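Local coordinates for TSC1 N-terminal domain (Chaetomium thermophilum, PDB 7A0M), which probably helps recruit the TSC complex, a regulator of mTORC1, to lysosomes by binding phosphoinositide lipids through this N-terminal part of TSC1, at residues Q237-T242 against W306-L311. Residues are numbered along the deposited sequence; the frame is centred on the assembly and turned at random.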
loop_
_atom_site.group_PDB
_atom_site.type_symbol
_atom_site.label_atom_id
_atom_site.label_comp_id
_atom_site.label_asym_id
_atom_site.label_seq_id
_atom_site.Cartn_x
_atom_site.Cartn_y
_atom_site.Cartn_z
ATOM N N GLN B 237 25.992 -7.740 -8.919
ATOM C CA GLN B 237 26.756 -6.575 -8.489
ATOM C C GLN B 237 27.755 -6.091 -9.530
ATOM O O GLN B 237 28.102 -4.904 -9.534
ATOM C CB GLN B 237 27.514 -6.877 -7.194
ATOM C CG GLN B 237 26.647 -7.038 -5.961
ATOM C CD GLN B 237 27.475 -7.293 -4.718
ATOM O OE1 GLN B 237 27.252 -8.261 -3.993
ATOM N NE2 GLN B 237 28.440 -6.418 -4.462
ATOM N N LYS B 238 28.231 -6.971 -10.408
ATOM C CA LYS B 238 29.367 -6.644 -11.263
ATOM C C LYS B 238 29.064 -6.695 -12.750
ATOM O O LYS B 238 29.553 -5.841 -13.495
ATOM C CB LYS B 238 30.540 -7.589 -10.964
ATOM C CG LYS B 238 31.054 -7.519 -9.537
ATOM C CD LYS B 238 32.106 -8.586 -9.289
ATOM C CE LYS B 238 32.603 -8.554 -7.855
ATOM N NZ LYS B 238 33.828 -9.382 -7.683
ATOM N N ASP B 239 28.289 -7.674 -13.214
ATOM C CA ASP B 239 28.025 -7.791 -14.641
ATOM C C ASP B 239 27.323 -6.542 -15.163
ATOM O O ASP B 239 26.545 -5.894 -14.458
ATOM C CB ASP B 239 27.185 -9.033 -14.936
ATOM C CG ASP B 239 27.989 -10.316 -14.832
ATOM O OD1 ASP B 239 29.227 -10.253 -14.982
ATOM O OD2 ASP B 239 27.385 -11.386 -14.613
ATOM N N GLU B 240 27.605 -6.210 -16.422
ATOM C CA GLU B 240 27.137 -4.970 -17.017
ATOM C C GLU B 240 26.163 -5.185 -18.165
ATOM O O GLU B 240 25.695 -4.202 -18.751
ATOM C CB GLU B 240 28.336 -4.141 -17.500
ATOM C CG GLU B 240 29.332 -3.825 -16.394
ATOM C CD GLU B 240 30.551 -3.075 -16.890
ATOM O OE1 GLU B 240 30.663 -2.857 -18.114
ATOM O OE2 GLU B 240 31.402 -2.707 -16.052
ATOM N N SER B 241 25.843 -6.431 -18.500
ATOM C CA SER B 241 24.832 -6.728 -19.503
ATOM C C SER B 241 23.455 -6.730 -18.852
ATOM O O SER B 241 23.234 -7.430 -17.858
ATOM C CB SER B 241 25.105 -8.078 -20.170
ATOM O OG SER B 241 24.025 -8.462 -21.004
ATOM N N THR B 242 22.538 -5.932 -19.404
ATOM C CA THR B 242 21.174 -5.900 -18.884
ATOM C C THR B 242 20.529 -7.280 -18.948
ATOM O O THR B 242 19.768 -7.662 -18.051
ATOM C CB THR B 242 20.338 -4.882 -19.660
ATOM O OG1 THR B 242 21.043 -3.637 -19.729
ATOM C CG2 THR B 242 18.997 -4.659 -18.974
ATOM N N TRP B 306 36.655 -12.223 -11.068
ATOM C CA TRP B 306 35.317 -12.374 -11.622
ATOM C C TRP B 306 35.365 -11.958 -13.081
ATOM O O TRP B 306 35.854 -10.871 -13.398
ATOM C CB TRP B 306 34.286 -11.532 -10.856
ATOM C CG TRP B 306 32.891 -11.668 -11.402
ATOM C CD1 TRP B 306 32.248 -10.806 -12.250
ATOM C CD2 TRP B 306 31.979 -12.746 -11.163
ATOM N NE1 TRP B 306 30.988 -11.278 -12.539
ATOM C CE2 TRP B 306 30.801 -12.468 -11.886
ATOM C CE3 TRP B 306 32.045 -13.917 -10.405
ATOM C CZ2 TRP B 306 29.698 -13.319 -11.867
ATOM C CZ3 TRP B 306 30.951 -14.758 -10.388
ATOM C CH2 TRP B 306 29.793 -14.457 -11.114
ATOM N N ASP B 307 34.865 -12.822 -13.958
ATOM C CA ASP B 307 34.859 -12.560 -15.394
ATOM C C ASP B 307 33.527 -11.903 -15.724
ATOM O O ASP B 307 32.503 -12.578 -15.855
ATOM C CB ASP B 307 35.062 -13.855 -16.173
ATOM C CG ASP B 307 35.425 -13.618 -17.624
ATOM O OD1 ASP B 307 35.776 -12.470 -17.963
ATOM O OD2 ASP B 307 35.366 -14.577 -18.423
ATOM N N LYS B 308 33.542 -10.580 -15.856
ATOM C CA LYS B 308 32.315 -9.831 -16.080
ATOM C C LYS B 308 31.787 -10.055 -17.490
ATOM O O LYS B 308 32.555 -10.180 -18.447
ATOM C CB LYS B 308 32.552 -8.339 -15.858
ATOM C CG LYS B 308 32.949 -7.958 -14.443
ATOM C CD LYS B 308 32.878 -6.449 -14.254
ATOM C CE LYS B 308 33.549 -5.711 -15.406
ATOM N NZ LYS B 308 33.431 -4.232 -15.271
ATOM N N VAL B 309 30.465 -10.090 -17.614
ATOM C CA VAL B 309 29.811 -9.989 -18.911
ATOM C C VAL B 309 29.565 -8.510 -19.176
ATOM O O VAL B 309 28.871 -7.838 -18.404
ATOM C CB VAL B 309 28.498 -10.786 -18.944
ATOM C CG1 VAL B 309 27.826 -10.641 -20.302
ATOM C CG2 VAL B 309 28.757 -12.248 -18.621
ATOM N N LEU B 310 30.131 -8.002 -20.265
ATOM C CA LEU B 310 30.037 -6.585 -20.568
ATOM C C LEU B 310 28.683 -6.268 -21.195
ATOM O O LEU B 310 27.901 -7.157 -21.543
ATOM C CB LEU B 310 31.178 -6.158 -21.488
ATOM C CG LEU B 310 32.577 -6.573 -21.025
ATOM C CD1 LEU B 310 33.633 -6.139 -22.030
ATOM C CD2 LEU B 310 32.881 -6.020 -19.638
ATOM N N LEU B 311 28.406 -4.974 -21.334
ATOM C CA LEU B 311 27.160 -4.547 -21.953
ATOM C C LEU B 311 27.150 -4.958 -23.418
ATOM O O LEU B 311 28.109 -4.703 -24.153
ATOM C CB LEU B 311 26.993 -3.034 -21.823
ATOM C CG LEU B 311 25.684 -2.435 -22.346
ATOM C CD1 LEU B 311 24.567 -2.584 -21.324
ATOM C CD2 LEU B 311 25.874 -0.973 -22.728
#
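Two first torsions set up the meeting of Asp239 and Trp306: Asp239 CG lies anti to its own carbonyl carbon (chi1 -75°), Trp306 CG anti to its backbone N. Trp306 NE1 donates to Asp239 OD1 at 3.2 Å, with an N-H...O angle of 159° and the oxygen near the indole plane. Val309 N reaches the same OD1 at 2.9 Å from the opposite face of the carboxylate, and Arg202 adds a salt bridge to OD1, while OD2 is held by Ser235. An alanine at Asp239 would probably leave Trp306 NE1 and Val309 N without their shared acceptor, Arg202 without this carboxylate partner and the indole freer to turn. The Lys238 side chain runs obliquely to that of Trp306, with Lys238 CD 3.7 Å from Trp306 CD1. One residue on, Glu240 N bonds Val309 O at 2.9 Å, the donor almost in line with the carbonyl (C=O...N 172°); Ser241 N adds a weak bond to this oxygen. Beside these backbone bonds, Lys308 NZ forms a salt bridge with Glu240 OE2 at 2.7 Å, approaching from above the carboxylate plane. Ser241 CB packs 3.7 Å from Val309 CG1. The arrangement is a loop strapped across an interhelical turn, here between helices 228-238 and 242-255 of an all-helical domain, with Ser241 as N-cap of the second.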